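Long-range contacts in amino acid adenylation domain-containing protein (PDB 6ULY), which probably activates a keto acid as its acyl adenylate, serving as the adenylation domain of a keto acid-selecting nonribosomal peptide synthetase module in depsipeptide synthesis: residues L125-D130 / A151-M156; V71-S76 / P95-A100; E54-G59 / F85-L90; P102-M107 / Q137-L142. All coordinates share one frame; numbering follows the deposited sequence.

Interaction 1. Residues L125-D130 / A151-M156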
loop_
_atom_site.group_PDB
_atom_site.type_symbol
_atom_site.label_atom_id
_atom_site.label_comp_id
_atom_site.label_asym_id
_atom_site.label_seq_id
_atom_site.Cartn_x
_atom_site.Cartn_y
_atom_site.Cartn_z
ATOM N N LEU A 125 9.350 -15.981 -19.898
ATOM C CA LEU A 125 9.903 -17.289 -19.591
ATOM C C LEU A 125 10.442 -17.289 -18.170
ATOM O O LEU A 125 11.173 -16.377 -17.771
ATOM C CB LEU A 125 11.019 -17.642 -20.579
ATOM C CG LEU A 125 11.884 -18.858 -20.221
ATOM C CD1 LEU A 125 11.067 -20.138 -20.303
ATOM C CD2 LEU A 125 13.105 -18.936 -21.122
ATOM N N ILE A 126 10.081 -18.309 -17.406
ATOM C CA ILE A 126 10.632 -18.498 -16.072
ATOM C C ILE A 126 11.840 -19.415 -16.185
ATOM O O ILE A 126 11.761 -20.503 -16.766
ATOM C CB ILE A 126 9.581 -19.073 -15.108
ATOM C CG1 ILE A 126 8.361 -18.141 -15.032
ATOM C CG2 ILE A 126 10.197 -19.272 -13.729
ATOM C CD1 ILE A 126 7.212 -18.683 -14.198
ATOM N N LEU A 127 12.963 -18.958 -15.644
ATOM C CA LEU A 127 14.223 -19.681 -15.659
ATOM C C LEU A 127 14.538 -20.105 -14.234
ATOM O O LEU A 127 14.458 -19.286 -13.311
ATOM C CB LEU A 127 15.334 -18.793 -16.218
ATOM C CG LEU A 127 16.440 -19.427 -17.050
ATOM C CD1 LEU A 127 15.866 -20.221 -18.207
ATOM C CD2 LEU A 127 17.360 -18.331 -17.552
ATOM N N THR A 128 14.896 -21.375 -14.053
ATOM C CA THR A 128 14.990 -21.941 -12.715
ATOM C C THR A 128 16.005 -23.079 -12.715
ATOM O O THR A 128 16.753 -23.272 -13.679
ATOM C CB THR A 128 13.610 -22.415 -12.238
ATOM O OG1 THR A 128 13.752 -23.185 -11.037
ATOM C CG2 THR A 128 12.934 -23.262 -13.306
ATOM N N ASP A 129 16.025 -23.825 -11.613
ATOM C CA ASP A 129 16.898 -24.966 -11.392
ATOM C C ASP A 129 16.182 -26.276 -11.689
ATOM O O ASP A 129 14.952 -26.350 -11.724
ATOM C CB ASP A 129 17.373 -25.002 -9.940
ATOM C CG ASP A 129 18.272 -23.861 -9.606
ATOM O OD1 ASP A 129 19.068 -23.475 -10.483
ATOM O OD2 ASP A 129 18.183 -23.350 -8.471
ATOM N N ASP A 130 16.978 -27.333 -11.856
ATOM C CA ASP A 130 16.398 -28.669 -11.909
ATOM C C ASP A 130 15.723 -29.021 -10.589
ATOM O O ASP A 130 14.690 -29.701 -10.579
ATOM C CB ASP A 130 17.477 -29.699 -12.253
ATOM C CG ASP A 130 17.838 -29.705 -13.732
ATOM O OD1 ASP A 130 16.920 -29.628 -14.576
ATOM O OD2 ASP A 130 19.041 -29.797 -14.051
ATOM N N ALA A 151 11.960 -23.367 -17.906
ATOM C CA ALA A 151 13.132 -24.020 -18.466
ATOM C C ALA A 151 14.238 -24.003 -17.424
ATOM O O ALA A 151 14.443 -22.991 -16.749
ATOM C CB ALA A 151 13.595 -23.333 -19.755
ATOM N N ALA A 152 14.935 -25.128 -17.291
ATOM C CA ALA A 152 16.028 -25.248 -16.341
ATOM C C ALA A 152 17.339 -24.818 -16.986
ATOM O O ALA A 152 17.520 -24.920 -18.202
ATOM C CB ALA A 152 16.147 -26.683 -15.828
ATOM N N VAL A 153 18.259 -24.344 -16.146
ATOM C CA VAL A 153 19.534 -23.824 -16.625
ATOM C C VAL A 153 20.560 -24.937 -16.821
ATOM O O VAL A 153 21.286 -24.943 -17.819
ATOM C CB VAL A 153 20.045 -22.749 -15.649
ATOM C CG1 VAL A 153 21.528 -22.494 -15.854
ATOM C CG2 VAL A 153 19.253 -21.461 -15.821
ATOM N N GLU A 154 20.660 -25.875 -15.877
ATOM C CA GLU A 154 21.662 -26.938 -15.979
ATOM C C GLU A 154 21.639 -27.644 -17.328
ATOM O O GLU A 154 22.707 -27.790 -17.940
ATOM C CB GLU A 154 21.472 -27.944 -14.836
ATOM C CG GLU A 154 21.813 -27.401 -13.453
ATOM C CD GLU A 154 20.621 -26.747 -12.763
ATOM O OE1 GLU A 154 19.653 -26.385 -13.460
ATOM O OE2 GLU A 154 20.653 -26.607 -11.521
ATOM N N PRO A 155 20.495 -28.082 -17.853
ATOM C CA PRO A 155 20.485 -28.647 -19.211
ATOM C C PRO A 155 21.156 -27.762 -20.253
ATOM O O PRO A 155 21.756 -28.282 -21.203
ATOM C CB PRO A 155 18.988 -28.813 -19.505
ATOM C CG PRO A 155 18.344 -28.924 -18.169
ATOM C CD PRO A 155 19.148 -28.053 -17.254
ATOM N N MET A 156 21.067 -26.437 -20.107
ATOM C CA MET A 156 21.675 -25.543 -21.087
ATOM C C MET A 156 23.191 -25.528 -20.975
ATOM O O MET A 156 23.876 -25.235 -21.962
ATOM C CB MET A 156 21.124 -24.125 -20.919
ATOM C CG MET A 156 19.616 -24.027 -21.036
ATOM S SD MET A 156 18.957 -22.369 -20.747
ATOM C CE MET A 156 17.199 -22.686 -20.818
#
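Ala151 pairs with strand 125-128 in parallel fashion, its N donating to Ile126 O (3.1 Å) and its O accepting from Thr128 N. Its methyl meets Leu125 CD1 at 4.1 Å. Ala152 turns to the other face, where its CB lies 3.3 Å from Asp130 OD1. The last rung is Val153 N to Thr128 O, and Val153 CG2 packs on Leu127 CG at 3.7 Å, the side chains crossing at about a right angle. Glu154 is bent at chi2 (89°), which folds CD back, and its OE1 accepts from Asp130 N at 3.3 Å, the donor standing 41° above the carboxylate plane. The Asp130 and Glu154 carboxylates meet tip to tip, OD2 3.5 Å from OE1, which may raise the proton affinity of one. Pro155 and Asp130 also meet tip to tip, CD against the carboxylate oxygens, and the extended Met156 brings CE to 3.8 Å from Leu127 CD1. Asp129 OD2 is taken by the N-H groups of Ser76 and Ser77. Strand 125-128 lies between edge strand 150-152 and strand 70-74; helices 46-62 and 78-91 pack on Leu127 and Val153, helix 130-137 on Thr128 and Ala152.

Interaction 2. Residues V71-S76 / P95-A100; sequences VFFQFS and PTLVSA
Phe73 and Pro95 run alongside each other in the same direction, with Pro95 CB over one face of the aromatic ring in a CH-pi contact, 3.8 Å from the Phe73 ring centroid and 22° off its normal. Phe75 CE2 covers the opposite face toward the rim, so the Phe73 ring is held between the two. Leu97 runs alongside, its CD2 4.0 Å from Phe73 CD2. On the other face of the sheet Phe72 crosses Val98 obliquely, CE2 meeting CG1 at 3.6 Å. Between these layers the strands pair in parallel: Val71 O accepts from Thr96 N at 2.7 Å and, weakly, from the Thr96 hydroxyl, and Phe73 N donates to Thr96 O. Beyond this ladder a side-chain amide takes over. Gln74 bends at chi2 (-72°), turning CD toward the partner strand, and its NE2 donates to Phe73 O at 3.0 Å, on a lone pair, and to Ser99 O at 3.1 Å from 61° above that carbonyl's plane. Gln74 OE1 accepts from Tyr104 OH, so both ends of the amide are engaged. The contact is the strand pair of a beta-alpha-beta crossover: helix 78-91 covers the Phe73, Phe75 and Pro95 face, helix 109-120 covers Phe72, Gln74 and Val98, and strands 125-128 and 173-178 flank the pair.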
loop_
_atom_site.group_PDB
_atom_site.type_symbol
_atom_site.label_atom_id
_atom_site.label_comp_id
_atom_site.label_asym_id
_atom_site.label_seq_id
_atom_site.Cartn_x
_atom_site.Cartn_y
_atom_site.Cartn_z
ATOM N N VAL A 71 13.198 -11.934 -18.417
ATOM C CA VAL A 71 13.360 -13.326 -18.022
ATOM C C VAL A 71 13.150 -13.413 -16.520
ATOM O O VAL A 71 13.798 -12.688 -15.756
ATOM C CB VAL A 71 14.746 -13.876 -18.405
ATOM C CG1 VAL A 71 14.861 -15.341 -18.007
ATOM C CG2 VAL A 71 14.994 -13.690 -19.888
ATOM N N PHE A 72 12.262 -14.309 -16.100
ATOM C CA PHE A 72 11.839 -14.403 -14.707
ATOM C C PHE A 72 12.700 -15.441 -13.996
ATOM O O PHE A 72 12.583 -16.641 -14.263
ATOM C CB PHE A 72 10.358 -14.766 -14.640
ATOM C CG PHE A 72 9.684 -14.337 -13.372
ATOM C CD1 PHE A 72 9.009 -13.131 -13.314
ATOM C CD2 PHE A 72 9.718 -15.139 -12.241
ATOM C CE1 PHE A 72 8.381 -12.727 -12.154
ATOM C CE2 PHE A 72 9.085 -14.736 -11.073
ATOM C CZ PHE A 72 8.418 -13.529 -11.033
ATOM N N PHE A 73 13.557 -14.982 -13.085
ATOM C CA PHE A 73 14.466 -15.873 -12.377
ATOM C C PHE A 73 13.784 -16.491 -11.161
ATOM O O PHE A 73 13.182 -15.784 -10.347
ATOM C CB PHE A 73 15.721 -15.119 -11.934
ATOM C CG PHE A 73 16.727 -14.898 -13.034
ATOM C CD1 PHE A 73 16.346 -14.923 -14.367
ATOM C CD2 PHE A 73 18.061 -14.677 -12.729
ATOM C CE1 PHE A 73 17.271 -14.722 -15.368
ATOM C CE2 PHE A 73 18.991 -14.477 -13.727
ATOM C CZ PHE A 73 18.599 -14.503 -15.047
ATOM N N GLN A 74 13.907 -17.816 -11.032
ATOM C CA GLN A 74 13.384 -18.575 -9.888
ATOM C C GLN A 74 14.420 -19.655 -9.582
ATOM O O GLN A 74 14.316 -20.785 -10.064
ATOM C CB GLN A 74 12.010 -19.162 -10.188
ATOM C CG GLN A 74 10.883 -18.144 -10.141
ATOM C CD GLN A 74 10.568 -17.701 -8.728
ATOM O OE1 GLN A 74 9.693 -18.267 -8.073
ATOM N NE2 GLN A 74 11.284 -16.690 -8.247
ATOM N N PHE A 75 15.416 -19.297 -8.775
ATOM C CA PHE A 75 16.586 -20.131 -8.560
ATOM C C PHE A 75 16.761 -20.465 -7.088
ATOM O O PHE A 75 16.456 -19.652 -6.211
ATOM C CB PHE A 75 17.860 -19.446 -9.073
ATOM C CG PHE A 75 17.953 -19.397 -10.565
ATOM C CD1 PHE A 75 18.307 -20.525 -11.285
ATOM C CD2 PHE A 75 17.679 -18.228 -11.249
ATOM C CE1 PHE A 75 18.386 -20.486 -12.662
ATOM C CE2 PHE A 75 17.756 -18.181 -12.627
ATOM C CZ PHE A 75 18.111 -19.310 -13.335
ATOM N N SER A 76 17.243 -21.685 -6.840
ATOM C CA SER A 76 17.814 -22.067 -5.560
ATOM C C SER A 76 19.328 -22.210 -5.617
ATOM O O SER A 76 19.978 -22.163 -4.569
ATOM C CB SER A 76 17.210 -23.393 -5.079
ATOM O OG SER A 76 17.467 -24.435 -6.006
ATOM N N PRO A 95 17.027 -9.797 -16.865
ATOM C CA PRO A 95 16.619 -10.663 -15.757
ATOM C C PRO A 95 15.692 -9.943 -14.799
ATOM O O PRO A 95 15.822 -8.742 -14.555
ATOM C CB PRO A 95 17.943 -11.015 -15.069
ATOM C CG PRO A 95 18.995 -10.719 -16.066
ATOM C CD PRO A 95 18.479 -9.562 -16.858
ATOM N N THR A 96 14.765 -10.703 -14.235
ATOM C CA THR A 96 13.901 -10.238 -13.157
ATOM C C THR A 96 14.339 -10.957 -11.886
ATOM O O THR A 96 14.014 -12.129 -11.680
ATOM C CB THR A 96 12.438 -10.508 -13.480
ATOM O OG1 THR A 96 12.133 -9.962 -14.770
ATOM C CG2 THR A 96 11.541 -9.883 -12.429
ATOM N N LEU A 97 15.081 -10.250 -11.040
ATOM C CA LEU A 97 15.637 -10.834 -9.827
ATOM C C LEU A 97 14.561 -10.858 -8.749
ATOM O O LEU A 97 14.151 -9.805 -8.247
ATOM C CB LEU A 97 16.858 -10.040 -9.372
ATOM C CG LEU A 97 17.907 -9.750 -10.451
ATOM C CD1 LEU A 97 19.131 -9.096 -9.834
ATOM C CD2 LEU A 97 18.290 -11.019 -11.188
ATOM N N VAL A 98 14.097 -12.055 -8.399
ATOM C CA VAL A 98 13.138 -12.237 -7.314
ATOM C C VAL A 98 13.349 -13.618 -6.713
ATOM O O VAL A 98 13.526 -14.607 -7.434
ATOM C CB VAL A 98 11.683 -12.048 -7.799
ATOM C CG1 VAL A 98 11.359 -13.009 -8.927
ATOM C CG2 VAL A 98 10.704 -12.221 -6.637
ATOM N N SER A 99 13.338 -13.679 -5.387
ATOM C CA SER A 99 13.565 -14.943 -4.703
ATOM C C SER A 99 12.473 -15.942 -5.055
ATOM O O SER A 99 11.342 -15.573 -5.383
ATOM C CB SER A 99 13.603 -14.736 -3.189
ATOM O OG SER A 99 12.388 -14.167 -2.735
ATOM N N ALA A 100 12.826 -17.222 -4.990
ATOM C CA ALA A 100 11.845 -18.277 -5.162
ATOM C C ALA A 100 10.885 -18.291 -3.978
ATOM O O ALA A 100 11.209 -17.846 -2.874
ATOM C CB ALA A 100 12.536 -19.634 -5.297
#

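Interaction 3. Residues E54-G59 / F85-L90. With SO4 (sulfate ion), chain G.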
loop_
_atom_site.group_PDB
_atom_site.type_symbol
_atom_site.label_atom_id
_atom_site.label_comp_id
_atom_site.label_asym_id
_atom_site.label_seq_id
_atom_site.Cartn_x
_atom_site.Cartn_y
_atom_site.Cartn_z
ATOM N N GLU A 54 27.655 -18.191 -22.169
ATOM C CA GLU A 54 27.433 -18.330 -23.603
ATOM C C GLU A 54 26.703 -19.625 -23.929
ATOM O O GLU A 54 25.887 -19.660 -24.857
ATOM C CB GLU A 54 28.769 -18.258 -24.345
ATOM C CG GLU A 54 29.343 -16.847 -24.439
ATOM C CD GLU A 54 30.805 -16.823 -24.841
ATOM O OE1 GLU A 54 31.349 -15.715 -25.035
ATOM O OE2 GLU A 54 31.412 -17.909 -24.962
ATOM N N ARG A 55 26.970 -20.696 -23.178
ATOM C CA ARG A 55 26.228 -21.937 -23.375
ATOM C C ARG A 55 24.758 -21.740 -23.028
ATOM O O ARG A 55 23.867 -22.060 -23.826
ATOM C CB ARG A 55 26.845 -23.059 -22.536
ATOM C CG ARG A 55 28.282 -23.396 -22.912
ATOM C CD ARG A 55 28.798 -24.626 -22.174
ATOM N NE ARG A 55 30.258 -24.625 -22.077
ATOM C CZ ARG A 55 31.078 -24.940 -23.077
ATOM N NH1 ARG A 55 30.585 -25.277 -24.261
ATOM N NH2 ARG A 55 32.393 -24.909 -22.895
ATOM N N VAL A 56 24.482 -21.195 -21.842
ATOM C CA VAL A 56 23.096 -20.917 -21.473
ATOM C C VAL A 56 22.442 -20.008 -22.508
ATOM O O VAL A 56 21.250 -20.148 -22.814
ATOM C CB VAL A 56 23.028 -20.311 -20.059
ATOM C CG1 VAL A 56 21.599 -19.891 -19.729
ATOM C CG2 VAL A 56 23.537 -21.307 -19.036
ATOM N N LEU A 57 23.211 -19.072 -23.072
ATOM C CA LEU A 57 22.654 -18.168 -24.075
ATOM C C LEU A 57 22.145 -18.933 -25.289
ATOM O O LEU A 57 21.151 -18.533 -25.907
ATOM C CB LEU A 57 23.704 -17.138 -24.496
ATOM C CG LEU A 57 23.315 -16.203 -25.643
ATOM C CD1 LEU A 57 22.104 -15.348 -25.279
ATOM C CD2 LEU A 57 24.497 -15.318 -26.020
ATOM N N THR A 58 22.820 -20.023 -25.657
ATOM C CA THR A 58 22.354 -20.822 -26.786
ATOM C C THR A 58 20.949 -21.347 -26.536
ATOM O O THR A 58 20.090 -21.304 -27.426
ATOM C CB THR A 58 23.310 -21.986 -27.044
ATOM O OG1 THR A 58 24.591 -21.483 -27.443
ATOM C CG2 THR A 58 22.754 -22.898 -28.132
ATOM N N GLY A 59 20.700 -21.859 -25.332
ATOM C CA GLY A 59 19.387 -22.400 -25.028
ATOM C C GLY A 59 18.315 -21.330 -24.961
ATOM O O GLY A 59 17.197 -21.534 -25.441
ATOM N N PHE A 85 22.163 -15.149 -15.116
ATOM C CA PHE A 85 22.202 -13.693 -15.161
ATOM C C PHE A 85 23.111 -13.203 -16.278
ATOM O O PHE A 85 22.760 -12.278 -17.021
ATOM C CB PHE A 85 22.673 -13.148 -13.816
ATOM C CG PHE A 85 22.896 -11.666 -13.807
ATOM C CD1 PHE A 85 21.850 -10.797 -13.542
ATOM C CD2 PHE A 85 24.154 -11.138 -14.052
ATOM C CE1 PHE A 85 22.054 -9.430 -13.528
ATOM C CE2 PHE A 85 24.364 -9.771 -14.039
ATOM C CZ PHE A 85 23.309 -8.916 -13.778
ATOM N N TRP A 86 24.285 -13.814 -16.417
ATOM C CA TRP A 86 25.236 -13.343 -17.412
ATOM C C TRP A 86 24.862 -13.791 -18.815
ATOM O O TRP A 86 25.112 -13.059 -19.779
ATOM C CB TRP A 86 26.634 -13.804 -17.030
ATOM C CG TRP A 86 27.168 -13.019 -15.878
ATOM C CD1 TRP A 86 27.293 -13.432 -14.588
ATOM C CD2 TRP A 86 27.630 -11.664 -15.912
ATOM N NE1 TRP A 86 27.817 -12.424 -13.816
ATOM C CE2 TRP A 86 28.032 -11.327 -14.607
ATOM C CE3 TRP A 86 27.751 -10.706 -16.924
ATOM C CZ2 TRP A 86 28.545 -10.074 -14.285
ATOM C CZ3 TRP A 86 28.261 -9.466 -16.602
ATOM C CH2 TRP A 86 28.654 -9.161 -15.295
ATOM N N ALA A 87 24.238 -14.961 -18.956
ATOM C CA ALA A 87 23.652 -15.311 -20.244
ATOM C C ALA A 87 22.691 -14.222 -20.707
ATOM O O ALA A 87 22.721 -13.800 -21.870
ATOM C CB ALA A 87 22.940 -16.660 -20.147
ATOM N N CYS A 88 21.841 -13.739 -19.797
ATOM C CA CYS A 88 20.909 -12.670 -20.140
ATOM C C CYS A 88 21.646 -11.386 -20.500
ATOM O O CYS A 88 21.294 -10.708 -21.471
ATOM C CB CYS A 88 19.949 -12.429 -18.975
ATOM S SG CYS A 88 18.768 -13.763 -18.684
ATOM N N VAL A 89 22.661 -11.025 -19.716
ATOM C CA VAL A 89 23.498 -9.878 -20.058
ATOM C C VAL A 89 24.059 -10.021 -21.468
ATOM O O VAL A 89 24.076 -9.061 -22.244
ATOM C CB VAL A 89 24.624 -9.717 -19.021
ATOM C CG1 VAL A 89 25.675 -8.730 -19.522
ATOM C CG2 VAL A 89 24.047 -9.273 -17.686
ATOM N N LEU A 90 24.534 -11.219 -21.822
ATOM C CA LEU A 90 25.108 -11.412 -23.153
ATOM C C LEU A 90 24.043 -11.275 -24.233
ATOM O O LEU A 90 24.295 -10.692 -25.293
ATOM C CB LEU A 90 25.786 -12.782 -23.251
ATOM C CG LEU A 90 27.057 -12.982 -22.429
ATOM C CD1 LEU A 90 27.592 -14.392 -22.625
ATOM C CD2 LEU A 90 28.111 -11.950 -22.801
HETATM S S SO4 G . 32.058 -25.013 -27.209
HETATM O O1 SO4 G . 31.512 -23.700 -27.273
HETATM O O2 SO4 G . 31.024 -25.940 -26.852
HETATM O O3 SO4 G . 32.548 -25.353 -28.529
HETATM O O4 SO4 G . 33.123 -25.038 -26.217
#
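Ala87 is the close point of this helix pair: its CB touches Val56 CG1 at 3.5 Å, and its carbonyl oxygen is met by Leu57 CD1 at 3.8 Å. The other branch of Leu57, CD2, reaches Leu90 CB at 4.0 Å. Leu90 in turn extends CD1 onto the aliphatic part of Glu54, 3.5 Å from its CG, the two side chains running obliquely to each other. The touching side-chain atoms are carbons, with the carbonyl oxygen of Ala87 among their partners. With a bare methyl at Ala87 the backbones come near, 4.9 Å between Leu57 CA and Ala87 CA, and the axes of the two helical segments approach to 8.0 Å and cross at -70°.

One shell out, Leu57 holds CG anti to the backbone N (chi1 174°), from which CD1 and CD2 reach Ala87 O and Leu90 CB. Glu54 is extended beyond CG, which carries its carboxylate away from Leu90, to a salt bridge from OE2 to Arg161. On the outer side of the helix, Arg55 holds a sulfate, probably from the crystallisation liquor: NH1 donates to sulfate O2 at 2.7 Å near the guanidinium plane, with weak bonds from NH1 and NH2 to O4. Leu159 O also accepts from Arg55 NH1, and Arg161 N grips the same sulfate.

Helix 46-62 therefore packs across helix 78-91 on one flank while Met156 touches Val56. Phe85 and Trp86 carry helix 78-91 on to helices 18-26 and 224-237, Trp86 also touching Leu49 and Ala53 of helix 46-62, with its NE1 hydrogen-bonded to His231.

Interaction 4. Residues P102-M107 / Q137-L142; sequences PTYREM and QGLAFL
Leu142 points its CB toward loop 102-107, and the branches beyond do the touching. CG stands 4.1 Å from Tyr104 O. CD1 comes closest, 3.3 Å from Tyr104 O and 3.6 Å from Glu106 O, with chi2 at -177° setting it anti to CA. CD2 turns to the next residue, 3.8 Å from Met107 N and 4.2 Å from Met107 CB. The side chain is thus received mainly by backbone atoms of the loop.

One turn earlier, Leu139 CD2 meets Tyr104 CD1 at 3.7 Å, at the edge of the ring and near its plane. The phenol is fixed from its far end, where OH bonds to Gln74 OE1 and Ala101 N. Within the loop, Thr103 OG1 accepts from Arg105 N in an ST turn. Val111 of helix 109-120 touches both leucines, and His397 and Gln398 of the second subunit pack on Met107 and Leu142.

Joining the two segments is therefore a matter of apolar packing: methyl groups rest against carbonyl oxygens and a ring edge, while the polar bonds described lie within a segment or run to third parties, so the fit rests on shape.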
loop_
_atom_site.group_PDB
_atom_site.type_symbol
_atom_site.label_atom_id
_atom_site.label_comp_id
_atom_site.label_asym_id
_atom_site.label_seq_id
_atom_site.Cartn_x
_atom_site.Cartn_y
_atom_site.Cartn_z
ATOM N N PRO A 102 8.694 -19.785 -0.874
ATOM C CA PRO A 102 8.935 -20.859 0.105
ATOM C C PRO A 102 8.252 -22.161 -0.269
ATOM O O PRO A 102 8.751 -23.238 0.082
ATOM C CB PRO A 102 8.378 -20.277 1.411
ATOM C CG PRO A 102 7.410 -19.215 0.981
ATOM C CD PRO A 102 7.975 -18.642 -0.282
ATOM N N THR A 103 7.122 -22.095 -0.971
ATOM C CA THR A 103 6.455 -23.280 -1.489
ATOM C C THR A 103 5.622 -22.886 -2.700
ATOM O O THR A 103 5.169 -21.744 -2.819
ATOM C CB THR A 103 5.561 -23.949 -0.434
ATOM O OG1 THR A 103 4.890 -25.071 -1.020
ATOM C CG2 THR A 103 4.525 -22.968 0.110
ATOM N N TYR A 104 5.429 -23.850 -3.600
ATOM C CA TYR A 104 4.621 -23.666 -4.798
ATOM C C TYR A 104 3.381 -24.551 -4.799
ATOM O O TYR A 104 2.734 -24.694 -5.844
ATOM C CB TYR A 104 5.462 -23.949 -6.046
ATOM C CG TYR A 104 6.648 -23.026 -6.218
ATOM C CD1 TYR A 104 6.598 -21.958 -7.105
ATOM C CD2 TYR A 104 7.818 -23.223 -5.493
ATOM C CE1 TYR A 104 7.680 -21.112 -7.267
ATOM C CE2 TYR A 104 8.904 -22.382 -5.647
ATOM C CZ TYR A 104 8.829 -21.329 -6.536
ATOM O OH TYR A 104 9.907 -20.488 -6.696
ATOM N N ARG A 105 3.035 -25.152 -3.660
ATOM C CA ARG A 105 1.892 -26.052 -3.582
ATOM C C ARG A 105 0.581 -25.346 -3.260
ATOM O O ARG A 105 -0.484 -25.946 -3.444
ATOM C CB ARG A 105 2.142 -27.135 -2.525
ATOM C CG ARG A 105 2.623 -28.473 -3.082
ATOM C CD ARG A 105 4.135 -28.524 -3.247
ATOM N NE ARG A 105 4.601 -29.887 -3.497
ATOM C CZ ARG A 105 5.881 -30.240 -3.581
ATOM N NH1 ARG A 105 6.834 -29.331 -3.436
ATOM N NH2 ARG A 105 6.207 -31.506 -3.810
ATOM N N GLU A 106 0.623 -24.103 -2.783
ATOM C CA GLU A 106 -0.592 -23.373 -2.444
ATOM C C GLU A 106 -0.423 -21.902 -2.799
ATOM O O GLU A 106 0.691 -21.407 -2.984
ATOM C CB GLU A 106 -0.942 -23.512 -0.959
ATOM C CG GLU A 106 0.015 -24.394 -0.187
ATOM C CD GLU A 106 0.302 -23.856 1.195
ATOM O OE1 GLU A 106 -0.180 -24.451 2.182
ATOM O OE2 GLU A 106 1.002 -22.826 1.290
ATOM N N MET A 107 -1.556 -21.204 -2.873
ATOM C CA MET A 107 -1.594 -19.815 -3.331
ATOM C C MET A 107 -1.333 -18.872 -2.153
ATOM O O MET A 107 -2.201 -18.128 -1.696
ATOM C CB MET A 107 -2.934 -19.520 -3.991
ATOM C CG MET A 107 -2.984 -18.215 -4.762
ATOM S SD MET A 107 -2.130 -18.318 -6.345
ATOM C CE MET A 107 -2.341 -16.646 -6.961
ATOM N N GLN A 137 6.738 -25.429 -12.133
ATOM C CA GLN A 137 5.744 -25.805 -13.131
ATOM C C GLN A 137 4.350 -25.920 -12.532
ATOM O O GLN A 137 3.363 -25.789 -13.262
ATOM C CB GLN A 137 6.138 -27.124 -13.803
ATOM C CG GLN A 137 7.215 -26.971 -14.873
ATOM C CD GLN A 137 7.713 -28.303 -15.415
ATOM O OE1 GLN A 137 7.629 -29.333 -14.746
ATOM N NE2 GLN A 137 8.238 -28.285 -16.637
ATOM N N GLY A 138 4.248 -26.153 -11.222
ATOM C CA GLY A 138 2.949 -26.227 -10.581
ATOM C C GLY A 138 2.170 -24.931 -10.633
ATOM O O GLY A 138 0.946 -24.947 -10.468
ATOM N N LEU A 139 2.849 -23.805 -10.865
ATOM C CA LEU A 139 2.160 -22.525 -10.967
ATOM C C LEU A 139 1.155 -22.503 -12.110
ATOM O O LEU A 139 0.240 -21.670 -12.101
ATOM C CB LEU A 139 3.180 -21.399 -11.145
ATOM C CG LEU A 139 4.167 -21.227 -9.989
ATOM C CD1 LEU A 139 5.265 -20.238 -10.354
ATOM C CD2 LEU A 139 3.439 -20.784 -8.727
ATOM N N ALA A 140 1.304 -23.393 -13.094
ATOM C CA ALA A 140 0.349 -23.441 -14.197
ATOM C C ALA A 140 -1.044 -23.795 -13.698
ATOM O O ALA A 140 -2.047 -23.307 -14.233
ATOM C CB ALA A 140 0.812 -24.449 -15.249
ATOM N N PHE A 141 -1.127 -24.655 -12.682
ATOM C CA PHE A 141 -2.415 -24.988 -12.089
ATOM C C PHE A 141 -2.835 -23.951 -11.054
ATOM O O PHE A 141 -4.017 -23.602 -10.969
ATOM C CB PHE A 141 -2.359 -26.379 -11.453
ATOM C CG PHE A 141 -2.213 -27.502 -12.447
ATOM C CD1 PHE A 141 -3.318 -28.238 -12.849
ATOM C CD2 PHE A 141 -0.972 -27.824 -12.977
ATOM C CE1 PHE A 141 -3.189 -29.274 -13.757
ATOM C CE2 PHE A 141 -0.836 -28.857 -13.887
ATOM C CZ PHE A 141 -1.945 -29.582 -14.278
ATOM N N LEU A 142 -1.884 -23.448 -10.261
ATOM C CA LEU A 142 -2.220 -22.452 -9.248
ATOM C C LEU A 142 -2.771 -21.179 -9.879
ATOM O O LEU A 142 -3.706 -20.568 -9.350
ATOM C CB LEU A 142 -0.991 -22.124 -8.399
ATOM C CG LEU A 142 -0.741 -22.953 -7.138
ATOM C CD1 LEU A 142 0.475 -22.421 -6.391
ATOM C CD2 LEU A 142 -1.961 -22.946 -6.232
#

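How the interactions relate
From the N terminus, helix 46-62 opens interaction 3 and strand 70-74 opens interaction 2; helix 78-91 then closes interaction 3, and strand 94-97 with the residues after it closes interaction 2, so these two cross. Further on, loop 102-107 opens interaction 4, strand 125-128 opens interaction 1, residues 137-142 close interaction 4 and residues 151-156 close interaction 1, a second crossing pair in series with the first. None nests. Strands 70-74 and 125-128 are sheet neighbours, which joins interactions 1 and 2 directly, while Val153 and Met156 bring interaction 1 against Val56 of interaction 3. Pro95 packs on Cys88, linking interactions 2 and 3.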